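PDB 1XEA: oxidoreductase, Gfo/Idh/MocA family from Vibrio cholerae, which probably acts as a nicotinamide-dinucleotide-dependent oxidoreductase with a Rossmann-type nucleotide-binding domain, on a substrate that has not been established. Local coordinates for residues G195-L200 with Q304-Q309; F121-I126 with W149-H154; G142-L147 with V175-Q180. All coordinates share one frame; numbering follows the deposited sequence.

Contact 1 of 3, residues G195-L200 with Q304-Q309; sequences GLLARL and QQITQQ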
loop_
_atom_site.group_PDB
_atom_site.type_symbol
_atom_site.label_atom_id
_atom_site.label_comp_id
_atom_site.label_asym_id
_atom_site.label_seq_id
_atom_site.Cartn_x
_atom_site.Cartn_y
_atom_site.Cartn_z
ATOM N N GLY A 195 -25.321 7.149 -24.993
ATOM C CA GLY A 195 -25.418 8.486 -25.546
ATOM C C GLY A 195 -24.746 9.558 -24.714
ATOM O O GLY A 195 -24.959 10.750 -24.940
ATOM N N LEU A 196 -23.915 9.145 -23.762
ATOM C CA LEU A 196 -23.226 10.100 -22.897
ATOM C C LEU A 196 -21.696 10.048 -22.991
ATOM O O LEU A 196 -21.123 9.194 -23.667
ATOM C CB LEU A 196 -23.661 9.864 -21.455
ATOM C CG LEU A 196 -25.175 9.839 -21.282
ATOM C CD1 LEU A 196 -25.511 9.441 -19.868
ATOM C CD2 LEU A 196 -25.757 11.195 -21.632
ATOM N N LEU A 197 -21.045 10.982 -22.308
ATOM C CA LEU A 197 -19.598 11.032 -22.297
ATOM C C LEU A 197 -19.160 10.168 -21.123
ATOM O O LEU A 197 -19.582 10.402 -19.987
ATOM C CB LEU A 197 -19.097 12.460 -22.088
ATOM C CG LEU A 197 -17.810 12.838 -22.832
ATOM C CD1 LEU A 197 -17.252 14.101 -22.220
ATOM C CD2 LEU A 197 -16.792 11.718 -22.772
ATOM N N ALA A 198 -18.333 9.162 -21.409
ATOM C CA ALA A 198 -17.837 8.245 -20.389
ATOM C C ALA A 198 -16.477 8.714 -19.870
ATOM O O ALA A 198 -16.319 8.928 -18.670
ATOM C CB ALA A 198 -17.740 6.826 -20.957
ATOM N N ARG A 199 -15.503 8.878 -20.766
ATOM C CA ARG A 199 -14.182 9.348 -20.355
ATOM C C ARG A 199 -13.621 10.386 -21.321
ATOM O O ARG A 199 -13.843 10.305 -22.529
ATOM C CB ARG A 199 -13.185 8.197 -20.244
ATOM C CG ARG A 199 -12.704 7.741 -21.576
ATOM C CD ARG A 199 -11.368 7.066 -21.527
ATOM N NE ARG A 199 -10.973 6.762 -22.896
ATOM C CZ ARG A 199 -10.557 7.672 -23.773
ATOM N NH1 ARG A 199 -10.461 8.947 -23.428
ATOM N NH2 ARG A 199 -10.265 7.319 -25.017
ATOM N N LEU A 200 -12.881 11.347 -20.772
ATOM C CA LEU A 200 -12.277 12.439 -21.539
ATOM C C LEU A 200 -10.804 12.559 -21.157
ATOM O O LEU A 200 -10.463 12.517 -19.976
ATOM C CB LEU A 200 -13.001 13.751 -21.218
ATOM C CG LEU A 200 -12.620 15.001 -21.995
ATOM C CD1 LEU A 200 -12.928 14.803 -23.468
ATOM C CD2 LEU A 200 -13.384 16.186 -21.445
ATOM N N GLN A 304 -17.169 21.928 -27.721
ATOM C CA GLN A 304 -17.513 22.082 -29.118
ATOM C C GLN A 304 -16.938 21.000 -30.007
ATOM O O GLN A 304 -17.689 20.301 -30.679
ATOM C CB GLN A 304 -17.084 23.455 -29.612
ATOM C CG GLN A 304 -18.067 24.524 -29.177
ATOM C CD GLN A 304 -17.642 25.905 -29.592
ATOM O OE1 GLN A 304 -17.402 26.163 -30.770
ATOM N NE2 GLN A 304 -17.547 26.810 -28.628
ATOM N N GLN A 305 -15.622 20.842 -30.015
ATOM C CA GLN A 305 -15.039 19.819 -30.860
ATOM C C GLN A 305 -15.704 18.449 -30.666
ATOM O O GLN A 305 -15.831 17.683 -31.621
ATOM C CB GLN A 305 -13.534 19.719 -30.623
ATOM C CG GLN A 305 -12.845 18.835 -31.644
ATOM C CD GLN A 305 -11.330 18.832 -31.494
ATOM O OE1 GLN A 305 -10.804 18.560 -30.415
ATOM N NE2 GLN A 305 -10.620 19.125 -32.585
ATOM N N ILE A 306 -16.139 18.140 -29.445
ATOM C CA ILE A 306 -16.789 16.852 -29.169
ATOM C C ILE A 306 -18.209 16.835 -29.742
ATOM O O ILE A 306 -18.534 15.999 -30.582
ATOM C CB ILE A 306 -16.862 16.546 -27.635
ATOM C CG1 ILE A 306 -15.462 16.481 -27.028
ATOM C CG2 ILE A 306 -17.534 15.208 -27.398
ATOM C CD1 ILE A 306 -15.455 16.331 -25.510
ATOM N N THR A 307 -19.050 17.757 -29.279
ATOM C CA THR A 307 -20.426 17.851 -29.752
ATOM C C THR A 307 -20.462 17.768 -31.275
ATOM O O THR A 307 -21.301 17.074 -31.843
ATOM C CB THR A 307 -21.072 19.174 -29.310
ATOM O OG1 THR A 307 -21.124 19.228 -27.881
ATOM C CG2 THR A 307 -22.474 19.296 -29.868
ATOM N N GLN A 308 -19.543 18.477 -31.926
ATOM C CA GLN A 308 -19.450 18.478 -33.381
ATOM C C GLN A 308 -19.092 17.089 -33.885
ATOM O O GLN A 308 -19.883 16.441 -34.567
ATOM C CB GLN A 308 -18.369 19.448 -33.852
ATOM C CG GLN A 308 -18.109 19.370 -35.352
ATOM C CD GLN A 308 -16.629 19.443 -35.709
ATOM O OE1 GLN A 308 -15.822 18.636 -35.236
ATOM N NE2 GLN A 308 -16.270 20.405 -36.560
ATOM N N GLN A 309 -17.887 16.645 -33.544
ATOM C CA GLN A 309 -17.394 15.339 -33.963
ATOM C C GLN A 309 -18.371 14.197 -33.716
ATOM O O GLN A 309 -18.329 13.181 -34.406
ATOM C CB GLN A 309 -16.062 15.043 -33.277
ATOM C CG GLN A 309 -14.877 15.638 -33.995
ATOM C CD GLN A 309 -13.588 15.506 -33.209
ATOM O OE1 GLN A 309 -13.374 14.524 -32.488
ATOM N NE2 GLN A 309 -12.709 16.491 -33.360
#
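Ile306 is the one residue of 304-309 that reaches across to 195-200, where it meets Leu200 and, less closely, Leu197. The tight spot is methyl against methyl: CD1 of Ile306 sits 3.6 Å from CD1 of Leu200, the two side chains meeting at a slant. Ile306 gets there through an extended branch. Its CG1 lies beside the backbone N (chi1 -60°) and CD1 continues outward at chi2 174°, so the terminal methyl projects off the helix toward the sheet. Leu200 has CG anti to its backbone N (chi1 -175°), which carries CD1 to the isoleucine although its CB does not point straight at the helix. Leu197 does aim its CB at the helix, yet its CD1 stays 4.4 Å from Ile306 CD1, a slacker touch. Leu197 and Leu200 are three residues apart and would face opposite ways on a regular strand. Here a classic beta bulge intervenes: Ala198 and Arg199 both face His191 on the adjoining strand 186-193, and Ala198 takes helix-like backbone angles. The extra residue brings both leucines to the helix-covered face of the C-terminal sheet. Phe163 and Phe168 of helix 160-175 pack on Leu197 and Leu200 respectively, while Ile160 lies against Ile306, so the small patch continues into a larger apolar layer. Away from this layer the helix turns polar. Gln304 and Gln308 are on its solvent side, and the Gln304 amide nitrogen bonds to Glu300 one turn earlier. The backbones stand well apart even at their nearest, 9.4 Å between the CA atoms of Leu197 and Ile306, and no hydrogen bond spans them.

Contact 2 of 3, residues F121-I126 with W149-H154; sequences FNRRHI and WEKHRH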
loop_
_atom_site.group_PDB
_atom_site.type_symbol
_atom_site.label_atom_id
_atom_site.label_comp_id
_atom_site.label_asym_id
_atom_site.label_seq_id
_atom_site.Cartn_x
_atom_site.Cartn_y
_atom_site.Cartn_z
ATOM N N PHE A 121 -11.642 27.426 -7.336
ATOM C CA PHE A 121 -10.935 26.237 -7.793
ATOM C C PHE A 121 -10.107 25.712 -6.627
ATOM O O PHE A 121 -8.901 25.964 -6.550
ATOM C CB PHE A 121 -10.004 26.597 -8.940
ATOM C CG PHE A 121 -10.697 26.821 -10.252
ATOM C CD1 PHE A 121 -10.636 28.066 -10.880
ATOM C CD2 PHE A 121 -11.316 25.759 -10.915
ATOM C CE1 PHE A 121 -11.173 28.249 -12.152
ATOM C CE2 PHE A 121 -11.859 25.925 -12.188
ATOM C CZ PHE A 121 -11.785 27.173 -12.809
ATOM N N ASN A 122 -10.751 24.969 -5.731
ATOM C CA ASN A 122 -10.072 24.446 -4.555
ATOM C C ASN A 122 -8.821 23.608 -4.851
ATOM O O ASN A 122 -7.864 23.634 -4.080
ATOM C CB ASN A 122 -11.056 23.656 -3.682
ATOM C CG ASN A 122 -11.435 22.320 -4.278
ATOM O OD1 ASN A 122 -11.330 21.296 -3.611
ATOM N ND2 ASN A 122 -11.885 22.319 -5.528
ATOM N N ARG A 123 -8.812 22.890 -5.970
ATOM C CA ARG A 123 -7.666 22.067 -6.319
ATOM C C ARG A 123 -6.406 22.875 -6.631
ATOM O O ARG A 123 -5.428 22.320 -7.131
ATOM C CB ARG A 123 -8.010 21.161 -7.502
ATOM C CG ARG A 123 -8.189 19.710 -7.145
ATOM C CD ARG A 123 -9.335 19.088 -7.920
ATOM N NE ARG A 123 -10.619 19.356 -7.281
ATOM C CZ ARG A 123 -11.379 18.424 -6.714
ATOM N NH1 ARG A 123 -10.998 17.155 -6.708
ATOM N NH2 ARG A 123 -12.517 18.766 -6.136
ATOM N N ARG A 124 -6.416 24.180 -6.368
ATOM C CA ARG A 124 -5.214 24.994 -6.599
ATOM C C ARG A 124 -4.580 25.295 -5.250
ATOM O O ARG A 124 -3.481 25.837 -5.184
ATOM C CB ARG A 124 -5.545 26.337 -7.249
ATOM C CG ARG A 124 -5.950 26.291 -8.699
ATOM C CD ARG A 124 -6.080 27.713 -9.241
ATOM N NE ARG A 124 -6.791 27.715 -10.516
ATOM C CZ ARG A 124 -7.260 28.802 -11.120
ATOM N NH1 ARG A 124 -7.092 29.995 -10.564
ATOM N NH2 ARG A 124 -7.911 28.686 -12.273
ATOM N N HIS A 125 -5.298 24.944 -4.184
ATOM C CA HIS A 125 -4.865 25.187 -2.813
ATOM C C HIS A 125 -4.759 23.921 -1.977
ATOM O O HIS A 125 -4.953 23.956 -0.759
ATOM C CB HIS A 125 -5.852 26.123 -2.133
ATOM C CG HIS A 125 -6.095 27.378 -2.897
ATOM N ND1 HIS A 125 -5.263 28.473 -2.805
ATOM C CD2 HIS A 125 -7.015 27.678 -3.845
ATOM C CE1 HIS A 125 -5.658 29.392 -3.667
ATOM N NE2 HIS A 125 -6.717 28.934 -4.310
ATOM N N ILE A 126 -4.476 22.795 -2.614
ATOM C CA ILE A 126 -4.358 21.560 -1.859
ATOM C C ILE A 126 -3.094 21.642 -1.014
ATOM O O ILE A 126 -1.974 21.579 -1.543
ATOM C CB ILE A 126 -4.300 20.355 -2.792
ATOM C CG1 ILE A 126 -5.528 20.373 -3.694
ATOM C CG2 ILE A 126 -4.246 19.066 -1.982
ATOM C CD1 ILE A 126 -6.844 20.421 -2.949
ATOM N N TRP A 149 -3.213 14.735 -13.884
ATOM C CA TRP A 149 -4.276 14.792 -12.904
ATOM C C TRP A 149 -5.402 13.851 -13.353
ATOM O O TRP A 149 -6.018 14.071 -14.387
ATOM C CB TRP A 149 -4.771 16.237 -12.798
ATOM C CG TRP A 149 -5.409 16.542 -11.484
ATOM C CD1 TRP A 149 -6.558 15.993 -10.983
ATOM C CD2 TRP A 149 -4.914 17.423 -10.480
ATOM N NE1 TRP A 149 -6.806 16.476 -9.734
ATOM C CE2 TRP A 149 -5.813 17.359 -9.396
ATOM C CE3 TRP A 149 -3.796 18.264 -10.386
ATOM C CZ2 TRP A 149 -5.629 18.102 -8.229
ATOM C CZ3 TRP A 149 -3.619 19.000 -9.228
ATOM C CH2 TRP A 149 -4.531 18.914 -8.167
ATOM N N GLU A 150 -5.642 12.791 -12.589
ATOM C CA GLU A 150 -6.699 11.833 -12.891
ATOM C C GLU A 150 -7.825 11.985 -11.862
ATOM O O GLU A 150 -7.576 12.069 -10.657
ATOM C CB GLU A 150 -6.157 10.401 -12.818
ATOM C CG GLU A 150 -5.039 10.088 -13.805
ATOM C CD GLU A 150 -4.540 8.647 -13.717
ATOM O OE1 GLU A 150 -5.356 7.716 -13.901
ATOM O OE2 GLU A 150 -3.328 8.450 -13.467
ATOM N N LYS A 151 -9.060 12.029 -12.339
ATOM C CA LYS A 151 -10.206 12.133 -11.451
ATOM C C LYS A 151 -11.266 11.264 -12.083
ATOM O O LYS A 151 -11.892 11.658 -13.068
ATOM C CB LYS A 151 -10.699 13.572 -11.357
ATOM C CG LYS A 151 -11.719 13.785 -10.253
ATOM C CD LYS A 151 -12.212 15.224 -10.227
ATOM C CE LYS A 151 -13.067 15.479 -8.999
ATOM N NZ LYS A 151 -14.221 14.542 -8.928
ATOM N N HIS A 152 -11.466 10.078 -11.519
ATOM C CA HIS A 152 -12.426 9.140 -12.077
ATOM C C HIS A 152 -13.632 8.915 -11.173
ATOM O O HIS A 152 -13.575 9.165 -9.970
ATOM C CB HIS A 152 -11.740 7.795 -12.370
ATOM C CG HIS A 152 -10.441 7.913 -13.117
ATOM N ND1 HIS A 152 -10.195 8.900 -14.048
ATOM C CD2 HIS A 152 -9.327 7.143 -13.089
ATOM C CE1 HIS A 152 -8.987 8.734 -14.558
ATOM N NE2 HIS A 152 -8.440 7.674 -13.994
ATOM N N ARG A 153 -14.727 8.461 -11.778
ATOM C CA ARG A 153 -15.978 8.156 -11.078
ATOM C C ARG A 153 -16.417 6.769 -11.525
ATOM O O ARG A 153 -16.058 6.306 -12.610
ATOM C CB ARG A 153 -17.099 9.134 -11.457
ATOM C CG ARG A 153 -17.008 10.525 -10.872
ATOM C CD ARG A 153 -18.106 10.781 -9.841
ATOM N NE ARG A 153 -17.767 11.903 -8.958
ATOM C CZ ARG A 153 -17.578 13.156 -9.368
ATOM N NH1 ARG A 153 -17.704 13.457 -10.654
ATOM N NH2 ARG A 153 -17.245 14.100 -8.497
ATOM N N HIS A 154 -17.202 6.112 -10.683
ATOM C CA HIS A 154 -17.722 4.793 -11.000
ATOM C C HIS A 154 -19.147 4.922 -11.532
ATOM O O HIS A 154 -20.007 5.517 -10.882
ATOM C CB HIS A 154 -17.737 3.916 -9.755
ATOM C CG HIS A 154 -18.513 2.648 -9.924
ATOM N ND1 HIS A 154 -18.242 1.737 -10.922
ATOM C CD2 HIS A 154 -19.533 2.124 -9.203
ATOM C CE1 HIS A 154 -19.057 0.703 -10.805
ATOM N NE2 HIS A 154 -19.849 0.912 -9.770
#
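The junction between the Rossmann domain and the C-terminal sheet is where Arg123 meets Trp149 and Lys151. Arg123 belongs to a short 3-10 turn, residues 122-124, which follows the last strand of the parallel sheet; Arg124 N bonds back to Phe121 O at 3.1 Å. From this turn the Arg123 side chain reaches over to strand 146-152. Its aliphatic part does the touching: CG and CD both pack against Trp149 CZ2, with CD 3.8 Å from that carbon. The guanidinium and indole planes are 61° apart, so the groups are not stacked, and the contact is van der Waals packing of methylenes on the six-membered side of the indole. Bends at chi2 (141°) and chi3 (-83°) then carry the guanidinium past the tryptophan to Lys151, where NH1 rests 3.5 Å from Lys151 CE. The lysine chain runs out extended and kinks only at its last torsion, crossing the arginine at about a right angle. Lys151 NZ is 4.7 Å from Arg123 NH1, close for like charges, though not in contact. Glu224 links the two sides: its OE1 forms a salt bridge with Arg123 NH1 and also accepts the Trp149 NE1 hydrogen bond. That shared carboxylate probably offsets part of the local positive charge and helps fix the rotation of the indole. On the strand, Glu150 and His152 alternate to the other side, where His152 NE2 donates to the anti lone pair of Glu150 OE1 at 3.1 Å, a bent bond with the oxygen tilted out of the ring plane. Around this junction, helix 160-175 adds His170 and Ser174 against Arg123, while Glu150, on the sheet's far face, forms a salt bridge with Arg148 of a neighbouring subunit; strands 209-216 and 223-230 flank strand 146-152 within the sheet.

Contact 3 of 3, residues G142-L147 with V175-Q180; sequences GALRSL and VNLSRQ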
loop_
_atom_site.group_PDB
_atom_site.type_symbol
_atom_site.label_atom_id
_atom_site.label_comp_id
_atom_site.label_asym_id
_atom_site.label_seq_id
_atom_site.Cartn_x
_atom_site.Cartn_y
_atom_site.Cartn_z
ATOM N N GLY A 142 7.513 25.644 -13.935
ATOM C CA GLY A 142 8.820 25.494 -13.320
ATOM C C GLY A 142 9.695 24.363 -13.834
ATOM O O GLY A 142 10.034 24.290 -15.017
ATOM N N ALA A 143 10.068 23.464 -12.935
ATOM C CA ALA A 143 10.911 22.347 -13.317
ATOM C C ALA A 143 10.094 21.115 -13.694
ATOM O O ALA A 143 10.653 20.084 -14.069
ATOM C CB ALA A 143 11.870 22.016 -12.183
ATOM N N LEU A 144 8.774 21.220 -13.595
ATOM C CA LEU A 144 7.892 20.099 -13.916
ATOM C C LEU A 144 8.105 19.534 -15.314
ATOM O O LEU A 144 7.930 20.238 -16.303
ATOM C CB LEU A 144 6.424 20.515 -13.773
ATOM C CG LEU A 144 5.808 20.441 -12.378
ATOM C CD1 LEU A 144 4.352 20.904 -12.429
ATOM C CD2 LEU A 144 5.894 19.017 -11.862
ATOM N N ARG A 145 8.485 18.264 -15.395
ATOM C CA ARG A 145 8.679 17.635 -16.694
ATOM C C ARG A 145 7.364 17.009 -17.138
ATOM O O ARG A 145 7.188 16.669 -18.305
ATOM C CB ARG A 145 9.778 16.572 -16.635
ATOM C CG ARG A 145 11.153 17.138 -16.347
ATOM C CD ARG A 145 11.595 18.086 -17.449
ATOM N NE ARG A 145 12.691 18.958 -17.023
ATOM C CZ ARG A 145 12.599 20.284 -16.917
ATOM N NH1 ARG A 145 11.453 20.891 -17.211
ATOM N NH2 ARG A 145 13.651 20.998 -16.521
ATOM N N SER A 146 6.442 16.866 -16.195
ATOM C CA SER A 146 5.129 16.306 -16.482
ATOM C C SER A 146 4.238 16.393 -15.239
ATOM O O SER A 146 4.725 16.421 -14.106
ATOM C CB SER A 146 5.256 14.848 -16.962
ATOM O OG SER A 146 5.026 13.917 -15.916
ATOM N N LEU A 147 2.935 16.467 -15.466
ATOM C CA LEU A 147 1.959 16.540 -14.391
ATOM C C LEU A 147 0.663 15.927 -14.918
ATOM O O LEU A 147 0.100 16.406 -15.903
ATOM C CB LEU A 147 1.720 17.995 -13.965
ATOM C CG LEU A 147 0.603 18.228 -12.933
ATOM C CD1 LEU A 147 1.000 17.622 -11.603
ATOM C CD2 LEU A 147 0.315 19.707 -12.789
ATOM N N VAL A 175 -4.286 21.420 -13.947
ATOM C CA VAL A 175 -3.116 21.097 -14.727
ATOM C C VAL A 175 -2.730 22.223 -15.667
ATOM O O VAL A 175 -1.597 22.285 -16.130
ATOM C CB VAL A 175 -3.388 19.829 -15.538
ATOM C CG1 VAL A 175 -2.251 19.557 -16.471
ATOM C CG2 VAL A 175 -3.580 18.646 -14.597
ATOM N N ASN A 176 -3.685 23.115 -15.929
ATOM C CA ASN A 176 -3.507 24.246 -16.843
ATOM C C ASN A 176 -2.541 25.319 -16.323
ATOM O O ASN A 176 -2.919 26.465 -16.094
ATOM C CB ASN A 176 -4.871 24.864 -17.135
ATOM C CG ASN A 176 -4.856 25.741 -18.353
ATOM O OD1 ASN A 176 -3.806 25.968 -18.951
ATOM N ND2 ASN A 176 -6.022 26.231 -18.745
ATOM N N LEU A 177 -1.282 24.931 -16.168
ATOM C CA LEU A 177 -0.251 25.812 -15.654
ATOM C C LEU A 177 0.416 26.654 -16.739
ATOM O O LEU A 177 1.322 27.435 -16.456
ATOM C CB LEU A 177 0.801 24.970 -14.937
ATOM C CG LEU A 177 0.300 24.050 -13.818
ATOM C CD1 LEU A 177 1.346 23.001 -13.528
ATOM C CD2 LEU A 177 -0.031 24.855 -12.571
ATOM N N SER A 178 -0.020 26.484 -17.982
ATOM C CA SER A 178 0.557 27.224 -19.101
ATOM C C SER A 178 -0.464 28.158 -19.749
ATOM O O SER A 178 -0.204 28.753 -20.798
ATOM C CB SER A 178 1.064 26.243 -20.158
ATOM O OG SER A 178 -0.022 25.628 -20.837
ATOM N N ARG A 179 -1.628 28.271 -19.120
ATOM C CA ARG A 179 -2.707 29.106 -19.631
ATOM C C ARG A 179 -3.034 28.688 -21.054
ATOM O O ARG A 179 -2.816 29.443 -22.000
ATOM C CB ARG A 179 -2.321 30.585 -19.607
ATOM C CG ARG A 179 -1.905 31.099 -18.243
ATOM C CD ARG A 179 -1.933 32.621 -18.205
ATOM N NE ARG A 179 -1.390 33.242 -19.426
ATOM C CZ ARG A 179 -2.110 33.624 -20.488
ATOM N NH1 ARG A 179 -3.426 33.449 -20.503
ATOM N NH2 ARG A 179 -1.518 34.210 -21.528
ATOM N N GLN A 180 -3.542 27.468 -21.193
ATOM C CA GLN A 180 -3.924 26.912 -22.486
ATOM C C GLN A 180 -5.369 27.359 -22.709
ATOM O O GLN A 180 -6.244 27.071 -21.896
ATOM C CB GLN A 180 -3.834 25.385 -22.432
ATOM C CG GLN A 180 -3.780 24.676 -23.776
ATOM C CD GLN A 180 -2.536 25.027 -24.585
ATOM O OE1 GLN A 180 -1.470 25.341 -24.029
ATOM N NE2 GLN A 180 -2.659 24.958 -25.906
#
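Leu147 and Val175 bring the two backbones nearest, 6.8 Å between their CA atoms, with no hydrogen bond from one segment to the other. Segment 142-147 leads from a loop into strand 146-152, with a classic beta bulge at the entry, where Arg145 and Ser146 both face Ser229. Segment 175-180 leaves helix 160-175 through an inverse gamma turn centred on Asn176, closed by Leu177 N to Val175 O at 2.7 Å. The turn delivers Leu177 to the sheet, and its CD1 does most of the work, lying 3.5 Å from Leu147 CD2 and 3.8 Å from Leu144 CD1. Leu144 and Leu147 each cross Leu177 at about a right angle. Leu147 has CG anti to its backbone N (chi1 174°), which sends CD2 toward the turn. Val175 gives a looser flank, its CG2 4.4 Å from Leu147 CD2. Behind, the Asn176 amide holds the loop with two bonds to Gln180. Gln180 N points nearly straight at OD1, 2.7 Å away in the carbonyl plane and on a lone pair; ND2 makes a longer, tilted bond to Gln180 O. Leu136 of helix 134-138 touches both Leu147 and Leu177. The arrangement is that of an open-faced sheet layered by helices on one side, as in the C-terminal domain of Gfo/Idh/MocA proteins.

Overall arrangement
All three contacts involve the large mixed sheet of the C-terminal domain. Contacts 2 and 3 share strand 146-152, interleave along the chain and touch directly: Trp149 CB packs against Val175 CG2, and their centres are 15 Å apart. Contact 1 lies further along the sheet, its centre 21 Å from that of contact 2 and 25 Å from that of contact 3, but helix 160-175 borders all three. Contact 2 is nearest the Rossmann domain; in relatives the active-site cleft lies between this domain and the sheet, so contact 2 probably borders it. The bound nickel ion is about 9 Å from the Leu144 side chain of contact 3.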